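Side-chain contacts in phosphocarrier protein HPr (Mycoplasma capricolum, PDB 1PCH), which carries phosphoryl groups as a general, non-sugar-specific component of the phosphoenolpyruvate-dependent system that phosphorylates sugars while importing them: residues I60-D65 and Q78-T83; R16-L21 and M47-M52. One frame throughout, in Å; residues are numbered along the deposited sequence.

Contact 1. Residues I60-D65 and Q78-T83; sequences ITIQAD and QTMIDT
M80 leaves helix 69-82 with CG opposite the carbonyl carbon (chi1 -69°) and then runs out fully extended, which carries its methyl to I60 and I62 of strand 59-65. I60 has CG1 wedged between its own backbone N and carbonyl carbon (chi1 60°), and from there CD1 reaches M80 tip to tip, 3.7 Å from CE. I62 CD1 also ends 3.7 Å from M80 CE. The thioether methyl is thus met by two isoleucine ends, while the sulfur touches I60 more loosely. With the nearest CA atoms, those of I62 and M80, 11.0 Å apart, the gap is spanned by the extended M80 meeting the two isoleucine side chains end to end. F3, on the next strand, and L21, on helix 15-25, also pack on M80. Where helix 69-82 gives way to the loop at T83, T79 O accepts from both T83 N and T83 OG1, from opposite faces of its carbonyl plane. Near the surface, Q78 NE2 donates to D82 OD1 at 2.6 Å, in the plane of the amide but from above the carboxylate. Packing of helix 69-82 on the antiparallel sheet is part of the open-faced beta-sandwich of the HPr family.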
ATOM      1  N   ILE A  60       0.047   0.564  -8.759  1.00 21.02           N
ATOM      2  CA  ILE A  60      -0.135   1.463  -7.629  1.00 18.49           C
ATOM      3  C   ILE A  60       1.205   2.138  -7.337  1.00 18.42           C
ATOM      4  O   ILE A  60       2.264   1.636  -7.675  1.00 20.87           O
ATOM      5  CB  ILE A  60      -0.601   0.692  -6.408  1.00 15.97           C
ATOM      6  CG1 ILE A  60       0.395  -0.400  -5.946  1.00 20.55           C
ATOM      7  CG2 ILE A  60      -1.980   0.101  -6.652  1.00 19.99           C
ATOM      8  CD1 ILE A  60       0.602  -0.449  -4.459  1.00 26.88           C
ATOM      9  N   THR A  61       1.064   3.265  -6.651  1.00 15.40           N
ATOM     10  CA  THR A  61       2.212   4.019  -6.218  1.00 16.81           C
ATOM     11  C   THR A  61       2.012   4.319  -4.723  1.00 17.84           C
ATOM     12  O   THR A  61       0.897   4.627  -4.346  1.00 13.98           O
ATOM     13  CB  THR A  61       2.316   5.361  -6.977  1.00 19.41           C
ATOM     14  OG1 THR A  61       2.555   5.026  -8.367  1.00 23.32           O
ATOM     15  CG2 THR A  61       3.585   6.064  -6.504  1.00 18.82           C
ATOM     16  N   ILE A  62       3.048   4.052  -3.968  1.00 18.51           N
ATOM     17  CA  ILE A  62       3.029   4.354  -2.554  1.00 18.39           C
ATOM     18  C   ILE A  62       4.032   5.509  -2.312  1.00 19.12           C
ATOM     19  O   ILE A  62       5.177   5.455  -2.784  1.00 19.37           O
ATOM     20  CB  ILE A  62       3.403   3.174  -1.667  1.00 16.19           C
ATOM     21  CG1 ILE A  62       2.560   1.947  -1.866  1.00 20.75           C
ATOM     22  CG2 ILE A  62       3.432   3.599  -0.202  1.00 20.71           C
ATOM     23  CD1 ILE A  62       1.140   2.086  -1.416  1.00 25.95           C
ATOM     24  N   GLN A  63       3.537   6.541  -1.687  1.00 17.29           N
ATOM     25  CA  GLN A  63       4.296   7.738  -1.407  1.00 22.25           C
ATOM     26  C   GLN A  63       4.345   7.931   0.132  1.00 21.70           C
ATOM     27  O   GLN A  63       3.285   7.921   0.725  1.00 19.44           O
ATOM     28  CB  GLN A  63       3.655   8.992  -2.003  1.00 26.53           C
ATOM     29  CG  GLN A  63       4.484  10.261  -1.842  1.00 34.95           C
ATOM     30  CD  GLN A  63       4.846  10.857  -3.215  1.00 42.74           C
ATOM     31  OE1 GLN A  63       5.972  10.694  -3.669  1.00 54.62           O
ATOM     32  NE2 GLN A  63       3.887  11.501  -3.859  1.00 45.23           N
ATOM     33  N   ALA A  64       5.541   8.044   0.643  1.00 21.28           N
ATOM     34  CA  ALA A  64       5.677   8.261   2.109  1.00 20.72           C
ATOM     35  C   ALA A  64       6.357   9.633   2.273  1.00 22.06           C
ATOM     36  O   ALA A  64       7.339   9.914   1.584  1.00 21.98           O
ATOM     37  CB  ALA A  64       6.489   7.165   2.713  1.00 16.22           C
ATOM     38  N   ASP A  65       5.815  10.457   3.127  1.00 19.33           N
ATOM     39  CA  ASP A  65       6.405  11.778   3.366  1.00 26.45           C
ATOM     40  C   ASP A  65       6.502  11.972   4.867  1.00 27.55           C
ATOM     41  O   ASP A  65       5.568  11.837   5.656  1.00 22.69           O
ATOM     42  CB  ASP A  65       5.686  12.886   2.650  1.00 30.90           C
ATOM     43  CG  ASP A  65       5.474  12.573   1.163  1.00 41.07           C
ATOM     44  OD1 ASP A  65       6.486  12.448   0.435  1.00 57.01           O
ATOM     45  OD2 ASP A  65       4.303  12.414   0.742  1.00 45.64           O
ATOM     46  N   GLN A  78       8.082  -4.471   1.594  1.00 17.51           N
ATOM     47  CA  GLN A  78       8.260  -5.866   2.061  1.00 20.00           C
ATOM     48  C   GLN A  78       6.955  -6.513   2.431  1.00 16.64           C
ATOM     49  O   GLN A  78       6.710  -7.689   2.178  1.00 16.71           O
ATOM     50  CB  GLN A  78       9.205  -5.897   3.272  1.00 23.99           C
ATOM     51  CG  GLN A  78       9.444  -7.358   3.725  1.00 32.15           C
ATOM     52  CD  GLN A  78      10.161  -8.130   2.621  1.00 39.79           C
ATOM     53  OE1 GLN A  78      11.100  -7.592   2.026  1.00 48.42           O
ATOM     54  NE2 GLN A  78       9.643  -9.320   2.305  1.00 40.89           N
ATOM     55  N   THR A  79       6.092  -5.727   3.096  1.00 14.76           N
ATOM     56  CA  THR A  79       4.789  -6.219   3.476  1.00 16.50           C
ATOM     57  C   THR A  79       3.979  -6.688   2.267  1.00 14.83           C
ATOM     58  O   THR A  79       3.324  -7.731   2.330  1.00 19.05           O
ATOM     59  CB  THR A  79       3.972  -5.193   4.284  1.00 19.21           C
ATOM     60  OG1 THR A  79       4.704  -4.970   5.514  1.00 19.94           O
ATOM     61  CG2 THR A  79       2.632  -5.824   4.721  1.00 19.67           C
ATOM     62  N   MET A  80       4.033  -5.912   1.191  1.00 15.35           N
ATOM     63  CA  MET A  80       3.290  -6.301  -0.010  1.00 15.63           C
ATOM     64  C   MET A  80       3.819  -7.599  -0.611  1.00 17.99           C
ATOM     65  O   MET A  80       3.067  -8.409  -1.110  1.00 20.06           O
ATOM     66  CB  MET A  80       3.354  -5.196  -1.071  1.00 13.49           C
ATOM     67  CG  MET A  80       2.532  -4.001  -0.566  1.00 16.03           C
ATOM     68  SD  MET A  80       2.486  -2.695  -1.807  1.00 24.74           S
ATOM     69  CE  MET A  80       1.266  -1.610  -1.015  1.00 38.67           C
ATOM     70  N   ILE A  81       5.140  -7.725  -0.534  1.00 18.19           N
ATOM     71  CA  ILE A  81       5.774  -8.918  -1.070  1.00 23.43           C
ATOM     72  C   ILE A  81       5.378 -10.109  -0.208  1.00 25.15           C
ATOM     73  O   ILE A  81       4.989 -11.162  -0.689  1.00 24.82           O
ATOM     74  CB  ILE A  81       7.301  -8.758  -1.084  1.00 24.28           C
ATOM     75  CG1 ILE A  81       7.761  -7.872  -2.234  1.00 24.71           C
ATOM     76  CG2 ILE A  81       7.977 -10.132  -1.128  1.00 30.91           C
ATOM     77  CD1 ILE A  81       9.023  -7.126  -2.060  1.00 27.28           C
ATOM     78  N   ASP A  82       5.499  -9.868   1.102  1.00 25.14           N
ATOM     79  CA  ASP A  82       5.187 -10.935   2.047  1.00 25.62           C
ATOM     80  C   ASP A  82       3.742 -11.378   1.920  1.00 26.64           C
ATOM     81  O   ASP A  82       3.386 -12.501   2.222  1.00 34.42           O
ATOM     82  CB  ASP A  82       5.429 -10.449   3.481  1.00 29.91           C
ATOM     83  CG  ASP A  82       6.885 -10.447   3.884  1.00 32.09           C
ATOM     84  OD1 ASP A  82       7.743 -10.838   3.082  1.00 28.84           O
ATOM     85  OD2 ASP A  82       7.170  -9.876   4.980  1.00 39.19           O
ATOM     86  N   THR A  83       2.842 -10.426   1.606  1.00 24.06           N
ATOM     87  CA  THR A  83       1.431 -10.860   1.562  1.00 25.23           C
ATOM     88  C   THR A  83       1.124 -11.362   0.142  1.00 22.93           C
ATOM     89  O   THR A  83       0.013 -11.740  -0.190  1.00 27.41           O
ATOM     90  CB  THR A  83       0.498  -9.776   2.031  1.00 26.76           C
ATOM     91  OG1 THR A  83       0.693  -8.563   1.296  1.00 28.21           O
ATOM     92  CG2 THR A  83       0.631  -9.471   3.508  1.00 18.50           C
TER

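Contact 2. Residues R16-L21 and M47-M52. With SO4 (sulfate ion), chain B.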
ATOM      1  N   ARG A  16      -7.446  -9.001   3.624  1.00 16.89           N
ATOM      2  CA  ARG A  16      -6.255  -9.502   4.354  1.00 19.51           C
ATOM      3  C   ARG A  16      -5.077  -8.594   4.179  1.00 21.95           C
ATOM      4  O   ARG A  16      -4.444  -8.086   5.124  1.00 16.22           O
ATOM      5  CB  ARG A  16      -5.981 -10.919   3.880  1.00 23.49           C
ATOM      6  CG  ARG A  16      -5.207 -11.775   4.883  1.00 29.46           C
ATOM      7  CD  ARG A  16      -4.778 -13.088   4.238  1.00 32.93           C
ATOM      8  N   PRO A  17      -4.693  -8.382   2.890  1.00 19.18           N
ATOM      9  CA  PRO A  17      -3.570  -7.483   2.648  1.00 16.72           C
ATOM     10  C   PRO A  17      -3.814  -6.096   3.051  1.00 14.54           C
ATOM     11  O   PRO A  17      -2.926  -5.404   3.628  1.00 18.07           O
ATOM     12  CB  PRO A  17      -3.251  -7.657   1.165  1.00 18.59           C
ATOM     13  CG  PRO A  17      -4.588  -8.077   0.588  1.00 19.66           C
ATOM     14  CD  PRO A  17      -5.128  -9.039   1.627  1.00 18.75           C
ATOM     15  N   ALA A  18      -5.018  -5.525   2.842  1.00 14.14           N
ATOM     16  CA  ALA A  18      -5.284  -4.184   3.249  1.00 17.47           C
ATOM     17  C   ALA A  18      -5.113  -4.042   4.775  1.00 15.76           C
ATOM     18  O   ALA A  18      -4.591  -3.044   5.228  1.00 15.11           O
ATOM     19  CB  ALA A  18      -6.695  -3.745   2.863  1.00 22.60           C
ATOM     20  N   SER A  19      -5.612  -5.036   5.496  1.00 16.98           N
ATOM     21  CA  SER A  19      -5.573  -4.963   6.961  1.00 16.89           C
ATOM     22  C   SER A  19      -4.139  -4.963   7.451  1.00 13.32           C
ATOM     23  O   SER A  19      -3.820  -4.192   8.359  1.00 19.59           O
ATOM     24  CB  SER A  19      -6.365  -6.097   7.584  1.00 15.23           C
ATOM     25  OG  SER A  19      -5.729  -7.329   7.505  1.00 21.45           O
ATOM     26  N   VAL A  20      -3.320  -5.844   6.896  1.00 16.07           N
ATOM     27  CA  VAL A  20      -1.920  -5.973   7.214  1.00 16.22           C
ATOM     28  C   VAL A  20      -1.133  -4.724   6.871  1.00 20.73           C
ATOM     29  O   VAL A  20      -0.295  -4.207   7.582  1.00 14.27           O
ATOM     30  CB  VAL A  20      -1.265  -7.215   6.593  1.00 19.83           C
ATOM     31  CG1 VAL A  20       0.199  -7.258   6.962  1.00 21.02           C
ATOM     32  CG2 VAL A  20      -1.990  -8.462   7.074  1.00 23.08           C
ATOM     33  N   LEU A  21      -1.452  -4.173   5.684  1.00 18.46           N
ATOM     34  CA  LEU A  21      -0.808  -2.930   5.279  1.00 15.49           C
ATOM     35  C   LEU A  21      -1.211  -1.764   6.165  1.00 14.65           C
ATOM     36  O   LEU A  21      -0.332  -1.004   6.536  1.00 16.00           O
ATOM     37  CB  LEU A  21      -1.149  -2.597   3.838  1.00 17.05           C
ATOM     38  CG  LEU A  21      -0.409  -3.548   2.835  1.00 18.60           C
ATOM     39  CD1 LEU A  21      -1.204  -3.355   1.499  1.00 18.98           C
ATOM     40  CD2 LEU A  21       1.016  -3.029   2.656  1.00 23.49           C
ATOM     41  N   MET A  47     -10.409   1.208   5.594  1.00 19.26           N
ATOM     42  CA  MET A  47     -11.565   1.602   4.818  1.00 16.46           C
ATOM     43  C   MET A  47     -11.207   2.343   3.574  1.00 17.03           C
ATOM     44  O   MET A  47     -11.717   2.020   2.449  1.00 16.52           O
ATOM     45  CB  MET A  47     -12.529   2.429   5.694  1.00 21.96           C
ATOM     46  CG  MET A  47     -13.579   3.124   4.853  1.00 24.29           C
ATOM     47  SD  MET A  47     -14.788   4.092   5.771  1.00 69.12           S
ATOM     48  CE  MET A  47     -16.104   4.204   4.550  1.00 53.94           C
ATOM     49  N   ASN A  48     -10.306   3.297   3.645  1.00 17.00           N
ATOM     50  CA  ASN A  48      -9.855   4.065   2.513  1.00 19.23           C
ATOM     51  C   ASN A  48      -9.272   3.152   1.413  1.00 15.01           C
ATOM     52  O   ASN A  48      -9.562   3.315   0.248  1.00 23.83           O
ATOM     53  CB  ASN A  48      -8.685   4.976   2.914  1.00 25.67           C
ATOM     54  CG  ASN A  48      -9.029   6.368   3.275  1.00 33.03           C
ATOM     55  OD1 ASN A  48      -8.246   7.292   2.959  1.00 41.60           O
ATOM     56  ND2 ASN A  48     -10.160   6.577   3.928  1.00 36.26           N
ATOM     57  N   VAL A  49      -8.456   2.229   1.862  1.00 16.48           N
ATOM     58  CA  VAL A  49      -7.779   1.313   0.947  1.00 19.35           C
ATOM     59  C   VAL A  49      -8.753   0.359   0.320  1.00 18.71           C
ATOM     60  O   VAL A  49      -8.737   0.119  -0.911  1.00 20.84           O
ATOM     61  CB  VAL A  49      -6.610   0.629   1.637  1.00 20.16           C
ATOM     62  CG1 VAL A  49      -6.154  -0.616   0.983  1.00 28.54           C
ATOM     63  CG2 VAL A  49      -5.548   1.633   2.008  1.00 23.13           C
ATOM     64  N   MET A  50      -9.701  -0.163   1.066  1.00 13.28           N
ATOM     65  CA  MET A  50     -10.707  -1.028   0.484  1.00 15.23           C
ATOM     66  C   MET A  50     -11.621  -0.288  -0.498  1.00 17.26           C
ATOM     67  O   MET A  50     -12.031  -0.876  -1.499  1.00 17.81           O
ATOM     68  CB  MET A  50     -11.498  -1.681   1.600  1.00 18.97           C
ATOM     69  CG  MET A  50     -10.608  -2.576   2.470  0.60 18.23           C
ATOM     70  SD  MET A  50     -10.110  -4.061   1.674  0.60 23.81           S
ATOM     71  CE  MET A  50     -11.395  -5.202   2.153  0.60 37.57           C
ATOM     72  N   ALA A  51     -11.971   0.937  -0.199  1.00 19.10           N
ATOM     73  CA  ALA A  51     -12.857   1.780  -0.987  1.00 17.06           C
ATOM     74  C   ALA A  51     -12.257   2.071  -2.360  1.00 21.44           C
ATOM     75  O   ALA A  51     -12.958   2.449  -3.277  1.00 20.18           O
ATOM     76  CB  ALA A  51     -13.182   3.067  -0.271  1.00 17.50           C
ATOM     77  N   MET A  52     -10.934   1.963  -2.418  1.00 21.02           N
ATOM     78  CA  MET A  52     -10.209   2.175  -3.670  1.00 18.58           C
ATOM     79  C   MET A  52     -10.470   1.022  -4.633  1.00 19.65           C
ATOM     80  O   MET A  52     -10.347   1.211  -5.830  1.00 23.94           O
ATOM     81  CB  MET A  52      -8.708   2.323  -3.382  1.00 19.40           C
ATOM     82  CG  MET A  52      -8.444   3.681  -2.742  1.00 22.37           C
ATOM     83  SD  MET A  52      -6.786   4.051  -2.429  1.00 25.32           S
ATOM     84  CE  MET A  52      -6.146   4.536  -4.036  1.00 23.32           C
TER
HETATM   85  S   SO4 B  90      -9.631   2.587   9.664  1.00 49.13           S
HETATM   86  O1  SO4 B  90     -10.347   2.208  10.945  1.00 50.54           O
HETATM   87  O2  SO4 B  90      -8.455   1.657   9.499  1.00 47.75           O
HETATM   88  O3  SO4 B  90     -10.560   2.519   8.529  1.00 47.67           O
HETATM   89  O4  SO4 B  90      -9.092   3.983   9.841  1.00 49.94           O
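Between A18 and its partners V49 and M50 there is no ring or amide face: a methyl meets a methyl and a thioether. The flat group here is the carbonyl of R16, one turn before V20. V20 N and S19 OG both reach R16 O from the same face of its plane, the hydroxyl at 2.8 Å. That ties S19 back onto its own helix, while A18 faces across. A18 CB lies 3.7 Å from V49 CG1, which points over because it stands opposite the backbone N (chi1 160°). M50 bends at its second and third torsions and brings SD to 3.6 Å from A18 CB, but a second conformer exists, so this touch may be only part-time. The small alanine lets the helices come close, with the CA atoms of A18 and V49 6.5 Å apart. L13 packs on both A18 and V49. At the start of helix 46-52, M47 N donates to O3 of a sulfate at 3.2 Å, and I46 N binds the same ion. The helix contact itself is apolar, held by van der Waals packing, whereas the backbone N-H groups at the helix start bind an anion, here sulfate probably from the crystallisation liquor.

Overall arrangement
Contacts 1 and 2 have centres 12 Å apart and meet along helix 15-25, which packs on helix 69-82: V20 CG1 lies 3.6 Å from T79 CG2, and L21 CD2 is 3.7 Å from M80 CG. Helix 15-25 thereby joins the buried strand-helix packing of contact 1 to helix 46-52 in contact 2. The active-site histidine, H14, which carries the phosphoryl group as an intermediate, is nearer to contact 2, with its side chain about 5 Å from that of M50 and about 11 Å from that of M80. The sulfate in contact 2 sits at the helix start beside S45, a predicted phosphoserine site that is unmodified here.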